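Local coordinates for MlnD (Bacillus methylotrophicus, PDB 5IL5), which is a trans-AT polyketide synthase of the macrolactin pathway, whose dehydratase domain probably removes water from intermediates tethered to the acyl carrier protein, at residues Asp31-Ile36 with Gln74-Arg79; Asn88-Leu93 with Gly138-Glu143; Ile202-Gly207 with Thr250-Val255; Thr244-Glu249 with Leu279-Gly284. All blocks are in the same frame, centred on the assembly; numbering follows the deposited sequence.

Contact 1: Asp31-Ile36 with Gln74-Arg79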
loop_
_atom_site.group_PDB
_atom_site.type_symbol
_atom_site.label_atom_id
_atom_site.label_comp_id
_atom_site.label_asym_id
_atom_site.label_seq_id
_atom_site.Cartn_x
_atom_site.Cartn_y
_atom_site.Cartn_z
ATOM N N ASP A 31 -7.820 5.341 4.891
ATOM C CA ASP A 31 -6.621 5.750 5.614
ATOM C C ASP A 31 -6.075 4.637 6.495
ATOM O O ASP A 31 -6.824 3.949 7.192
ATOM C CB ASP A 31 -6.897 6.988 6.477
ATOM C CG ASP A 31 -6.891 8.279 5.670
ATOM O OD1 ASP A 31 -7.087 8.212 4.436
ATOM O OD2 ASP A 31 -6.689 9.360 6.281
ATOM N N LEU A 32 -4.753 4.474 6.457
ATOM C CA LEU A 32 -4.068 3.587 7.383
ATOM C C LEU A 32 -3.915 4.199 8.773
ATOM O O LEU A 32 -3.732 3.461 9.747
ATOM C CB LEU A 32 -2.696 3.217 6.827
ATOM C CG LEU A 32 -2.703 2.411 5.530
ATOM C CD1 LEU A 32 -1.327 2.420 4.889
ATOM C CD2 LEU A 32 -3.142 0.992 5.829
ATOM N N HIS A 33 -3.995 5.519 8.892
ATOM C CA HIS A 33 -3.714 6.198 10.150
ATOM C C HIS A 33 -4.069 7.673 9.974
ATOM O O HIS A 33 -4.076 8.169 8.846
ATOM C CB HIS A 33 -2.237 6.012 10.540
ATOM C CG HIS A 33 -1.812 6.675 11.814
ATOM N ND1 HIS A 33 -1.455 8.004 11.898
ATOM C CD2 HIS A 33 -1.630 6.160 13.052
ATOM C CE1 HIS A 33 -1.087 8.279 13.138
ATOM N NE2 HIS A 33 -1.188 7.177 13.857
ATOM N N PRO A 34 -4.386 8.387 11.062
ATOM C CA PRO A 34 -4.731 9.812 10.912
ATOM C C PRO A 34 -3.708 10.624 10.125
ATOM O O PRO A 34 -4.075 11.636 9.511
ATOM C CB PRO A 34 -4.837 10.304 12.365
ATOM C CG PRO A 34 -4.870 9.075 13.235
ATOM C CD PRO A 34 -4.865 7.864 12.351
ATOM N N TYR A 35 -2.435 10.227 10.136
ATOM C CA TYR A 35 -1.399 10.908 9.376
ATOM C C TYR A 35 -0.899 10.108 8.182
ATOM O O TYR A 35 -0.072 10.622 7.425
ATOM C CB TYR A 35 -0.200 11.251 10.273
ATOM C CG TYR A 35 -0.528 11.848 11.625
ATOM C CD1 TYR A 35 -1.498 12.830 11.766
ATOM C CD2 TYR A 35 0.180 11.464 12.755
ATOM C CE1 TYR A 35 -1.777 13.384 13.001
ATOM C CE2 TYR A 35 -0.091 12.015 13.988
ATOM C CZ TYR A 35 -1.067 12.975 14.105
ATOM O OH TYR A 35 -1.335 13.523 15.334
ATOM N N ILE A 36 -1.361 8.874 7.992
ATOM C CA ILE A 36 -0.913 8.018 6.893
ATOM C C ILE A 36 -2.136 7.607 6.082
ATOM O O ILE A 36 -3.048 6.960 6.611
ATOM C CB ILE A 36 -0.139 6.784 7.398
ATOM C CG1 ILE A 36 1.043 7.210 8.287
ATOM C CG2 ILE A 36 0.336 5.923 6.237
ATOM C CD1 ILE A 36 1.683 6.060 9.055
ATOM N N GLN A 74 5.928 13.609 14.333
ATOM C CA GLN A 74 6.529 12.738 13.335
ATOM C C GLN A 74 6.944 11.403 13.935
ATOM O O GLN A 74 7.031 10.402 13.216
ATOM C CB GLN A 74 7.720 13.457 12.722
ATOM C CG GLN A 74 7.288 14.648 11.913
ATOM C CD GLN A 74 8.430 15.559 11.552
ATOM O OE1 GLN A 74 9.260 15.234 10.708
ATOM N NE2 GLN A 74 8.467 16.724 12.179
ATOM N N ILE A 75 7.218 11.366 15.241
ATOM C CA ILE A 75 7.510 10.093 15.890
ATOM C C ILE A 75 6.327 9.148 15.741
ATOM O O ILE A 75 6.501 7.951 15.479
ATOM C CB ILE A 75 7.880 10.303 17.371
ATOM C CG1 ILE A 75 9.101 11.221 17.517
ATOM C CG2 ILE A 75 8.156 8.956 18.021
ATOM C CD1 ILE A 75 9.452 11.548 18.972
ATOM N N GLU A 76 5.107 9.665 15.909
ATOM C CA GLU A 76 3.916 8.851 15.671
ATOM C C GLU A 76 3.864 8.358 14.226
ATOM O O GLU A 76 3.504 7.203 13.973
ATOM C CB GLU A 76 2.661 9.647 16.033
ATOM C CG GLU A 76 1.341 8.924 15.783
ATOM C CD GLU A 76 1.178 7.680 16.625
ATOM O OE1 GLU A 76 1.908 7.533 17.628
ATOM O OE2 GLU A 76 0.296 6.861 16.287
ATOM N N MET A 77 4.221 9.213 13.264
ATOM C CA MET A 77 4.273 8.769 11.873
ATOM C C MET A 77 5.213 7.580 11.719
ATOM O O MET A 77 4.875 6.578 11.079
ATOM C CB MET A 77 4.733 9.908 10.958
ATOM C CG MET A 77 3.773 11.067 10.823
ATOM S SD MET A 77 4.510 12.487 9.985
ATOM C CE MET A 77 3.198 13.665 10.209
ATOM N N ALA A 78 6.405 7.677 12.299
ATOM C CA ALA A 78 7.360 6.581 12.200
ATOM C C ALA A 78 6.860 5.350 12.945
ATOM O O ALA A 78 6.968 4.224 12.443
ATOM C CB ALA A 78 8.716 7.031 12.736
ATOM N N ARG A 79 6.317 5.544 14.148
ATOM C CA ARG A 79 5.833 4.412 14.924
ATOM C C ARG A 79 4.718 3.691 14.189
ATOM O O ARG A 79 4.688 2.456 14.155
ATOM C CB ARG A 79 5.345 4.881 16.291
ATOM C CG ARG A 79 4.799 3.763 17.166
ATOM C CD ARG A 79 3.669 4.231 18.043
ATOM N NE ARG A 79 2.517 4.705 17.288
ATOM C CZ ARG A 79 1.661 3.912 16.647
ATOM N NH1 ARG A 79 1.821 2.595 16.660
ATOM N NH2 ARG A 79 0.635 4.435 15.995
#

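Contact 2: Asn88-Leu93 with Gly138-Glu143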
loop_
_atom_site.group_PDB
_atom_site.type_symbol
_atom_site.label_atom_id
_atom_site.label_comp_id
_atom_site.label_asym_id
_atom_site.label_seq_id
_atom_site.Cartn_x
_atom_site.Cartn_y
_atom_site.Cartn_z
ATOM N N ASN A 88 4.708 -5.837 13.895
ATOM C CA ASN A 88 4.683 -5.849 15.349
ATOM C C ASN A 88 4.700 -4.428 15.862
ATOM O O ASN A 88 5.104 -3.501 15.143
ATOM C CB ASN A 88 5.878 -6.638 15.895
ATOM C CG ASN A 88 5.791 -8.105 15.563
ATOM O OD1 ASN A 88 6.674 -8.668 14.913
ATOM N ND2 ASN A 88 4.719 -8.740 16.012
ATOM N N PRO A 89 4.305 -4.201 17.114
ATOM C CA PRO A 89 4.347 -2.845 17.662
ATOM C C PRO A 89 5.752 -2.268 17.611
ATOM O O PRO A 89 6.751 -2.987 17.548
ATOM C CB PRO A 89 3.878 -3.023 19.109
ATOM C CG PRO A 89 3.095 -4.282 19.108
ATOM C CD PRO A 89 3.706 -5.162 18.058
ATOM N N ILE A 90 5.817 -0.942 17.628
ATOM C CA ILE A 90 7.075 -0.220 17.765
ATOM C C ILE A 90 7.135 0.318 19.184
ATOM O O ILE A 90 6.290 1.129 19.585
ATOM C CB ILE A 90 7.193 0.907 16.727
ATOM C CG1 ILE A 90 7.232 0.328 15.308
ATOM C CG2 ILE A 90 8.436 1.759 16.988
ATOM C CD1 ILE A 90 8.399 -0.621 15.024
ATOM N N ILE A 91 8.135 -0.122 19.940
ATOM C CA ILE A 91 8.294 0.281 21.329
ATOM C C ILE A 91 9.353 1.360 21.486
ATOM O O ILE A 91 9.174 2.292 22.269
ATOM C CB ILE A 91 8.630 -0.942 22.208
ATOM C CG1 ILE A 91 7.521 -1.995 22.158
ATOM C CG2 ILE A 91 8.838 -0.502 23.648
ATOM C CD1 ILE A 91 6.151 -1.482 22.568
ATOM N N LYS A 92 10.453 1.259 20.752
ATOM C CA LYS A 92 11.601 2.109 21.000
ATOM C C LYS A 92 12.094 2.672 19.679
ATOM O O LYS A 92 12.269 1.932 18.706
ATOM C CB LYS A 92 12.710 1.321 21.706
ATOM C CG LYS A 92 13.677 2.168 22.532
ATOM C CD LYS A 92 14.616 1.274 23.331
ATOM C CE LYS A 92 15.579 2.062 24.217
ATOM N NZ LYS A 92 14.969 2.474 25.518
ATOM N N LEU A 93 12.311 3.978 19.654
ATOM C CA LEU A 93 12.909 4.655 18.519
ATOM C C LEU A 93 14.191 5.291 19.021
ATOM O O LEU A 93 14.226 5.831 20.130
ATOM C CB LEU A 93 11.971 5.712 17.926
ATOM C CG LEU A 93 10.625 5.135 17.485
ATOM C CD1 LEU A 93 9.622 5.190 18.634
ATOM C CD2 LEU A 93 10.067 5.807 16.243
ATOM N N GLY A 138 15.260 8.609 11.668
ATOM C CA GLY A 138 15.475 7.881 12.898
ATOM C C GLY A 138 15.564 6.392 12.654
ATOM O O GLY A 138 15.579 5.923 11.514
ATOM N N ARG A 139 15.669 5.664 13.759
ATOM C CA ARG A 139 15.769 4.217 13.760
ATOM C C ARG A 139 14.608 3.609 14.528
ATOM O O ARG A 139 13.975 4.255 15.369
ATOM C CB ARG A 139 17.086 3.773 14.376
ATOM C CG ARG A 139 18.271 4.044 13.487
ATOM C CD ARG A 139 19.512 3.469 14.100
ATOM N NE ARG A 139 19.352 2.049 14.381
ATOM C CZ ARG A 139 19.366 1.087 13.465
ATOM N NH1 ARG A 139 19.553 1.372 12.186
ATOM N NH2 ARG A 139 19.199 -0.172 13.836
ATOM N N LEU A 140 14.352 2.343 14.233
ATOM C CA LEU A 140 13.274 1.587 14.844
ATOM C C LEU A 140 13.838 0.305 15.426
ATOM O O LEU A 140 14.598 -0.404 14.758
ATOM C CB LEU A 140 12.181 1.268 13.824
ATOM C CG LEU A 140 11.659 2.487 13.067
ATOM C CD1 LEU A 140 11.017 2.082 11.756
ATOM C CD2 LEU A 140 10.675 3.231 13.943
ATOM N N GLU A 141 13.499 0.032 16.677
ATOM C CA GLU A 141 13.826 -1.249 17.276
ATOM C C GLU A 141 12.764 -2.253 16.850
ATOM O O GLU A 141 11.571 -2.036 17.087
ATOM C CB GLU A 141 13.888 -1.137 18.794
ATOM C CG GLU A 141 13.901 -2.487 19.481
ATOM C CD GLU A 141 14.738 -2.511 20.744
ATOM O OE1 GLU A 141 15.135 -1.422 21.227
ATOM O OE2 GLU A 141 14.996 -3.627 21.249
ATOM N N LEU A 142 13.194 -3.345 16.221
ATOM C CA LEU A 142 12.266 -4.355 15.735
ATOM C C LEU A 142 12.214 -5.604 16.591
ATOM O O LEU A 142 11.215 -6.328 16.538
ATOM C CB LEU A 142 12.615 -4.739 14.292
ATOM C CG LEU A 142 12.587 -3.595 13.279
ATOM C CD1 LEU A 142 12.703 -4.148 11.871
ATOM C CD2 LEU A 142 11.317 -2.761 13.444
ATOM N N GLU A 143 13.245 -5.872 17.382
ATOM C CA GLU A 143 13.213 -7.003 18.302
ATOM C C GLU A 143 12.565 -6.491 19.581
ATOM O O GLU A 143 13.217 -5.916 20.454
ATOM C CB GLU A 143 14.614 -7.556 18.528
ATOM C CG GLU A 143 15.384 -7.840 17.230
ATOM C CD GLU A 143 14.935 -9.112 16.537
ATOM O OE1 GLU A 143 15.628 -10.140 16.669
ATOM O OE2 GLU A 143 13.889 -9.083 15.859
#

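Contact 3: Ile202-Gly207 with Thr250-Val255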
loop_
_atom_site.group_PDB
_atom_site.type_symbol
_atom_site.label_atom_id
_atom_site.label_comp_id
_atom_site.label_asym_id
_atom_site.label_seq_id
_atom_site.Cartn_x
_atom_site.Cartn_y
_atom_site.Cartn_z
ATOM N N ILE A 202 -1.349 18.023 32.415
ATOM C CA ILE A 202 -1.930 18.029 31.086
ATOM C C ILE A 202 -3.261 17.303 31.123
ATOM O O ILE A 202 -3.540 16.492 32.012
ATOM C CB ILE A 202 -0.996 17.402 30.036
ATOM C CG1 ILE A 202 -0.657 15.947 30.387
ATOM C CG2 ILE A 202 0.268 18.227 29.940
ATOM C CD1 ILE A 202 -0.259 15.117 29.186
ATOM N N LYS A 203 -4.101 17.639 30.154
ATOM C CA LYS A 203 -5.367 16.956 29.948
ATOM C C LYS A 203 -5.418 16.565 28.485
ATOM O O LYS A 203 -5.483 17.431 27.604
ATOM C CB LYS A 203 -6.540 17.849 30.362
ATOM C CG LYS A 203 -7.899 17.257 30.108
ATOM C CD LYS A 203 -8.995 18.167 30.625
ATOM C CE LYS A 203 -10.337 17.704 30.125
ATOM N NZ LYS A 203 -10.668 16.379 30.673
ATOM N N ALA A 204 -5.376 15.264 28.229
ATOM C CA ALA A 204 -5.397 14.794 26.862
ATOM C C ALA A 204 -6.769 15.051 26.266
ATOM O O ALA A 204 -7.772 15.192 26.972
ATOM C CB ALA A 204 -5.057 13.309 26.786
ATOM N N LYS A 205 -6.803 15.127 24.946
ATOM C CA LYS A 205 -8.032 15.387 24.220
ATOM C C LYS A 205 -8.407 14.097 23.519
ATOM O O LYS A 205 -7.609 13.564 22.739
ATOM C CB LYS A 205 -7.805 16.519 23.221
ATOM C CG LYS A 205 -7.438 17.832 23.897
ATOM C CD LYS A 205 -6.781 18.776 22.925
ATOM C CE LYS A 205 -6.381 20.063 23.607
ATOM N NZ LYS A 205 -5.491 20.834 22.725
ATOM N N ALA A 206 -9.612 13.597 23.779
ATOM C CA ALA A 206 -10.037 12.398 23.075
ATOM C C ALA A 206 -10.087 12.718 21.592
ATOM O O ALA A 206 -10.670 13.725 21.177
ATOM C CB ALA A 206 -11.391 11.901 23.578
ATOM N N GLY A 207 -9.488 11.849 20.797
ATOM C CA GLY A 207 -9.322 12.105 19.393
ATOM C C GLY A 207 -9.270 10.802 18.632
ATOM O O GLY A 207 -9.569 9.739 19.187
ATOM N N THR A 250 -2.711 3.688 29.243
ATOM C CA THR A 250 -2.968 4.462 30.451
ATOM C C THR A 250 -3.016 5.947 30.121
ATOM O O THR A 250 -2.240 6.445 29.302
ATOM C CB THR A 250 -1.906 4.194 31.512
ATOM O OG1 THR A 250 -1.792 2.785 31.722
ATOM C CG2 THR A 250 -2.331 4.827 32.828
ATOM N N GLU A 251 -3.923 6.648 30.781
ATOM C CA GLU A 251 -4.152 8.053 30.485
ATOM C C GLU A 251 -2.946 8.883 30.919
ATOM O O GLU A 251 -2.526 8.792 32.080
ATOM C CB GLU A 251 -5.409 8.528 31.208
ATOM C CG GLU A 251 -5.896 9.928 30.839
ATOM C CD GLU A 251 -6.275 10.063 29.367
ATOM O OE1 GLU A 251 -6.447 9.021 28.696
ATOM O OE2 GLU A 251 -6.426 11.213 28.892
ATOM N N PRO A 252 -2.350 9.680 30.030
ATOM C CA PRO A 252 -1.270 10.578 30.453
ATOM C C PRO A 252 -1.814 11.785 31.206
ATOM O O PRO A 252 -2.839 12.364 30.839
ATOM C CB PRO A 252 -0.610 10.981 29.127
ATOM C CG PRO A 252 -1.708 10.897 28.130
ATOM C CD PRO A 252 -2.591 9.761 28.579
ATOM N N VAL A 253 -1.117 12.153 32.280
ATOM C CA VAL A 253 -1.598 13.180 33.197
ATOM C C VAL A 253 -0.538 14.257 33.385
ATOM O O VAL A 253 -0.862 15.443 33.506
ATOM C CB VAL A 253 -1.977 12.562 34.557
ATOM C CG1 VAL A 253 -2.517 13.626 35.507
ATOM C CG2 VAL A 253 -2.996 11.450 34.383
ATOM N N TYR A 254 0.732 13.857 33.410
ATOM C CA TYR A 254 1.824 14.775 33.696
ATOM C C TYR A 254 2.921 14.655 32.650
ATOM O O TYR A 254 3.081 13.618 32.002
ATOM C CB TYR A 254 2.434 14.517 35.075
ATOM C CG TYR A 254 1.508 14.756 36.238
ATOM C CD1 TYR A 254 1.325 16.035 36.749
ATOM C CD2 TYR A 254 0.826 13.707 36.834
ATOM C CE1 TYR A 254 0.492 16.258 37.812
ATOM C CE2 TYR A 254 -0.014 13.927 37.896
ATOM C CZ TYR A 254 -0.178 15.205 38.381
ATOM O OH TYR A 254 -1.016 15.424 39.445
ATOM N N VAL A 255 3.692 15.733 32.517
ATOM C CA VAL A 255 4.917 15.749 31.728
ATOM C C VAL A 255 6.038 16.323 32.593
ATOM O O VAL A 255 5.924 17.445 33.101
ATOM C CB VAL A 255 4.739 16.562 30.432
ATOM C CG1 VAL A 255 6.073 16.789 29.727
ATOM C CG2 VAL A 255 3.740 15.870 29.496
#

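Contact 4: Thr244-Glu249 with Leu279-Gly284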
loop_
_atom_site.group_PDB
_atom_site.type_symbol
_atom_site.label_atom_id
_atom_site.label_comp_id
_atom_site.label_asym_id
_atom_site.label_seq_id
_atom_site.Cartn_x
_atom_site.Cartn_y
_atom_site.Cartn_z
ATOM N N THR A 244 11.075 5.820 24.031
ATOM C CA THR A 244 10.507 4.547 24.445
ATOM C C THR A 244 9.054 4.755 24.839
ATOM O O THR A 244 8.730 5.720 25.538
ATOM C CB THR A 244 11.297 3.959 25.619
ATOM O OG1 THR A 244 12.703 4.033 25.342
ATOM C CG2 THR A 244 10.889 2.516 25.898
ATOM N N ILE A 245 8.187 3.852 24.395
ATOM C CA ILE A 245 6.754 3.927 24.657
ATOM C C ILE A 245 6.418 2.721 25.522
ATOM O O ILE A 245 6.242 1.610 25.007
ATOM C CB ILE A 245 5.925 3.937 23.370
ATOM C CG1 ILE A 245 6.431 5.002 22.395
ATOM C CG2 ILE A 245 4.457 4.205 23.677
ATOM C CD1 ILE A 245 6.212 4.608 20.976
ATOM N N PHE A 246 6.305 2.940 26.834
ATOM C CA PHE A 246 6.062 1.843 27.765
ATOM C C PHE A 246 4.588 1.472 27.839
ATOM O O PHE A 246 4.245 0.299 28.030
ATOM C CB PHE A 246 6.563 2.229 29.153
ATOM C CG PHE A 246 8.020 2.555 29.199
ATOM C CD1 PHE A 246 8.959 1.552 29.349
ATOM C CD2 PHE A 246 8.453 3.865 29.095
ATOM C CE1 PHE A 246 10.304 1.850 29.397
ATOM C CE2 PHE A 246 9.798 4.166 29.141
ATOM C CZ PHE A 246 10.723 3.158 29.293
ATOM N N ASP A 247 3.706 2.455 27.696
ATOM C CA ASP A 247 2.286 2.244 27.958
ATOM C C ASP A 247 1.527 3.353 27.246
ATOM O O ASP A 247 1.625 4.520 27.635
ATOM C CB ASP A 247 2.008 2.251 29.459
ATOM C CG ASP A 247 0.568 1.906 29.790
ATOM O OD1 ASP A 247 -0.279 1.926 28.870
ATOM O OD2 ASP A 247 0.285 1.604 30.973
ATOM N N HIS A 248 0.773 2.985 26.215
ATOM C CA HIS A 248 -0.022 3.933 25.455
ATOM C C HIS A 248 -1.509 3.819 25.738
ATOM O O HIS A 248 -2.297 4.553 25.130
ATOM C CB HIS A 248 0.227 3.731 23.965
ATOM C CG HIS A 248 -0.138 2.363 23.483
ATOM N ND1 HIS A 248 -1.445 1.947 23.357
ATOM C CD2 HIS A 248 0.632 1.307 23.128
ATOM C CE1 HIS A 248 -1.466 0.699 22.925
ATOM N NE2 HIS A 248 -0.219 0.289 22.778
ATOM N N GLU A 249 -1.914 2.932 26.647
ATOM C CA GLU A 249 -3.315 2.816 27.029
ATOM C C GLU A 249 -3.631 3.627 28.279
ATOM O O GLU A 249 -4.717 4.208 28.377
ATOM C CB GLU A 249 -3.691 1.348 27.253
ATOM C CG GLU A 249 -3.716 0.497 25.987
ATOM C CD GLU A 249 -3.700 -0.992 26.278
ATOM O OE1 GLU A 249 -3.470 -1.372 27.442
ATOM O OE2 GLU A 249 -3.939 -1.784 25.344
ATOM N N LEU A 279 5.039 6.511 31.271
ATOM C CA LEU A 279 4.363 5.944 30.112
ATOM C C LEU A 279 5.189 6.066 28.844
ATOM O O LEU A 279 5.043 5.239 27.938
ATOM C CB LEU A 279 3.017 6.648 29.882
ATOM C CG LEU A 279 2.076 6.797 31.081
ATOM C CD1 LEU A 279 0.895 7.703 30.773
ATOM C CD2 LEU A 279 1.578 5.437 31.504
ATOM N N MET A 280 6.032 7.093 28.757
ATOM C CA MET A 280 6.867 7.333 27.589
ATOM C C MET A 280 8.052 8.184 28.025
ATOM O O MET A 280 7.902 9.083 28.854
ATOM C CB MET A 280 6.077 8.027 26.472
ATOM C CG MET A 280 6.878 8.327 25.216
ATOM S SD MET A 280 5.839 8.974 23.885
ATOM C CE MET A 280 5.450 10.586 24.532
ATOM N N GLU A 281 9.223 7.886 27.471
ATOM C CA GLU A 281 10.465 8.558 27.826
ATOM C C GLU A 281 11.092 9.113 26.560
ATOM O O GLU A 281 11.213 8.392 25.566
ATOM C CB GLU A 281 11.438 7.583 28.519
ATOM C CG GLU A 281 12.793 8.180 28.882
ATOM C CD GLU A 281 13.762 7.150 29.428
ATOM O OE1 GLU A 281 13.425 5.946 29.400
ATOM O OE2 GLU A 281 14.864 7.554 29.868
ATOM N N LEU A 282 11.504 10.380 26.596
ATOM C CA LEU A 282 12.379 10.944 25.569
ATOM C C LEU A 282 13.678 11.382 26.223
ATOM O O LEU A 282 13.704 12.356 26.985
ATOM C CB LEU A 282 11.738 12.122 24.832
ATOM C CG LEU A 282 10.809 11.754 23.683
ATOM C CD1 LEU A 282 9.432 11.440 24.221
ATOM C CD2 LEU A 282 10.781 12.868 22.645
ATOM N N SER A 283 14.749 10.685 25.892
ATOM C CA SER A 283 16.054 10.929 26.475
ATOM C C SER A 283 16.939 11.705 25.504
ATOM O O SER A 283 16.845 11.551 24.284
ATOM C CB SER A 283 16.714 9.601 26.843
ATOM O OG SER A 283 17.867 9.805 27.639
ATOM N N GLY A 284 17.817 12.527 26.068
ATOM C CA GLY A 284 18.850 13.204 25.302
ATOM C C GLY A 284 18.363 14.029 24.130
ATOM O O GLY A 284 18.983 14.003 23.058
#

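Contact 1: Asp31-Ile36 with Gln74-Arg79
A buried His-carboxylate pair joins the loop leading into strand 36-39 to the start of helix 74-86, inside the N-terminal hotdog fold. With CG anti to the backbone N (chi1 179°), His-33 reaches across, and its NE2 donates to Glu-76 OE2 at 2.9 Å, using the anti lone pair of that oxygen and lying near the imidazole plane. The other ring nitrogen is already engaged: ND1 accepts from Tyr-35 N at 3.0 Å, nearly straight at 171°, inside the type I turn His-33 to Ile-36. This fixes both the rotation of the ring and NE2 as its donor. One helical turn on, Arg-79 grips the same carboxylate side-on, NE to OE1 and NH2 to OE2, with both nitrogens above the carboxylate plane. The helix is the central one of the hotdog, wrapped by antiparallel strands, and backbone N-H groups of Ile-212 and Ile-213 also donate to Glu-76. So heavily satisfied a buried carboxylate is probably ionised. Alongside, Tyr-35 covers the aliphatic stems: its CE2 lies 3.9 Å from Glu-76 CG, and its CB is 4.0 Å from Met-77 CG, the two chains crossing at about a right angle. Ile-36 CD1 packs 3.8 Å from Met-77 O.

Contact 2: Asn88-Leu93 with Gly138-Glu143
Strands 92-98 and 134-140 run antiparallel here, with Leu-93 and Leu-140 as a non-hydrogen-bonded pair whose CA atoms are 4.8 Å apart; next to it, Glu-141 N donates to Lys-92 O at 3.0 Å, nearly along the C=O axis. The two leucines lie side by side on one face of the sheet, pointing the same way. Both have CG anti to the carbonyl carbon, and they meet methyl to methyl, Leu-93 CD2 beside Leu-140 CD2. Ile-90 extends this apolar row from the loop ahead of the strand. Its CG2 comes obliquely to Leu-140 CD2 at 4.1 Å, while CD1 lies next to Leu-142 CD2 at 3.9 Å, those two side chains running alongside each other.

Lys-92 goes the other way. Its stem crosses the Glu-141 side chain obliquely, CD being 3.5 Å from OE1, but the charged ends do not pair: NZ stays 5.8 Å from Glu-141 OE1. The ammonium instead hydrogen-bonds Thr-244 OG1 on the neighbouring strand 239-245 and makes a cation-pi contact with Tyr-147. The leucine face packs on helix 74-86, where Leu-93 touches Ile-75 and Ala-78. An antiparallel sheet curled round a long helix is the signature of the hotdog fold, here the N-terminal one of the dehydratase pair, and the leucine face is the one turned to the helix.

Contact 3: Ile202-Gly207 with Thr250-Val255
Ile-202 carries most of this contact. Its N donates to Val-253 O at 2.8 Å and almost straight, at 173°, although the donor sits above the carbonyl plane rather than on a lone pair. CG1 stands in the crowded position between the backbone N and the carbonyl carbon (chi1 59°), which swings it over the Val-253 carbonyl and sends CD1 on to two apolar neighbours. There CD1 rests 4.1 Å from Val-255 CG2, the side chains crossing at about a right angle, and 4.2 Å from Pro-252 CB. Two residues along, Ala-204 presents its methyl to the proline ring, with CB 4.3 Å from Pro-252 CG. The Glu-251 side chain, bent at chi2, brings its carboxylate alongside that same methyl.

Farther out, a classic beta bulge sets the approach: Val-253 and Tyr-254 both face Leu-272 of strand 266-272. On the other flank strand 197-202 is ending, and Val-255 continues the pairing through backbone bonds with Leu-200. Helix 215-229 of the C-terminal hotdog fold packs against the group, Ser-220 touching both Ile-202 and Val-255, and Val-217 touching Pro-252. The chemistry is thus one backbone hydrogen bond beside aliphatic packing, with no salt bridge across: Lys-203 NZ remains 6.9 Å from Glu-251 OE2, so any attraction between these charges is probably weak.

Contact 4: Thr244-Glu249 with Leu279-Gly284
The Phe-246 ring is turned edge-on to the strand it meets. With CG anti to the carbonyl carbon (chi1 -59°), it lays its rim along the backbone of Leu-279 and Met-280 and reaches Glu-281, where CE2 is 3.8 Å from Glu-281 CB. The extended Glu-281 chain crosses it obliquely, and the carboxylate plane lies only 21° from that of the ring, so the two flat groups are nearly coplanar. One face of the phenyl takes the Thr-244 methyl, CG2, 3.4 Å above the plane and toward the rim. Asp-247 and Leu-279 instead run side by side in the same direction, Asp-247 CB touching Leu-279 CD2 at 3.8 Å. Ile-245 and Met-280, a non-hydrogen-bonded antiparallel pair, occupy the sheet face away from Thr-244 and Glu-281.

Thr-244 and Glu-281 close a two-bond ring, N to O in both directions. Beyond it Leu-279 O accepts twice, from Phe-246 N at 2.8 Å and Asp-247 N at 3.1 Å, as the first strand ends. Asp-247 OD1 then takes Glu-249 N in an Asx turn, and OD2 bonds Thr-250 OG1. Strand 239-245 lies between 92-98 and 278-286. On the far side of 278-286, Leu-279 and Met-280 form a classic bulge against Val-271 of strand 266-272, while Met-280 and Leu-282 pack on Ile-218 of helix 215-229.

How the contacts relate
Contacts 1 and 2 belong to the N-terminal hotdog, contacts 3 and 4 to the C-terminal one, and the seam between the two runs through contacts 2 and 4, whose centres are 12 Å apart. There Ile-91 O lies 2.8 Å from Ile-245 N, a probable hydrogen bond that joins strands 92-98 and 239-245. Helix 74-86 links contact 1 to both: Ala-78 CB packs 4.0 Å from Leu-93 CD2, and Arg-79 CD lies 3.9 Å from Ile-245 CD1. Contact 3 adjoins contact 4, with Pro-252 CA 3.6 Å from Leu-279 CD1, but its nearest atoms stay about 7 Å from contact 1 and about 12 Å from contact 2.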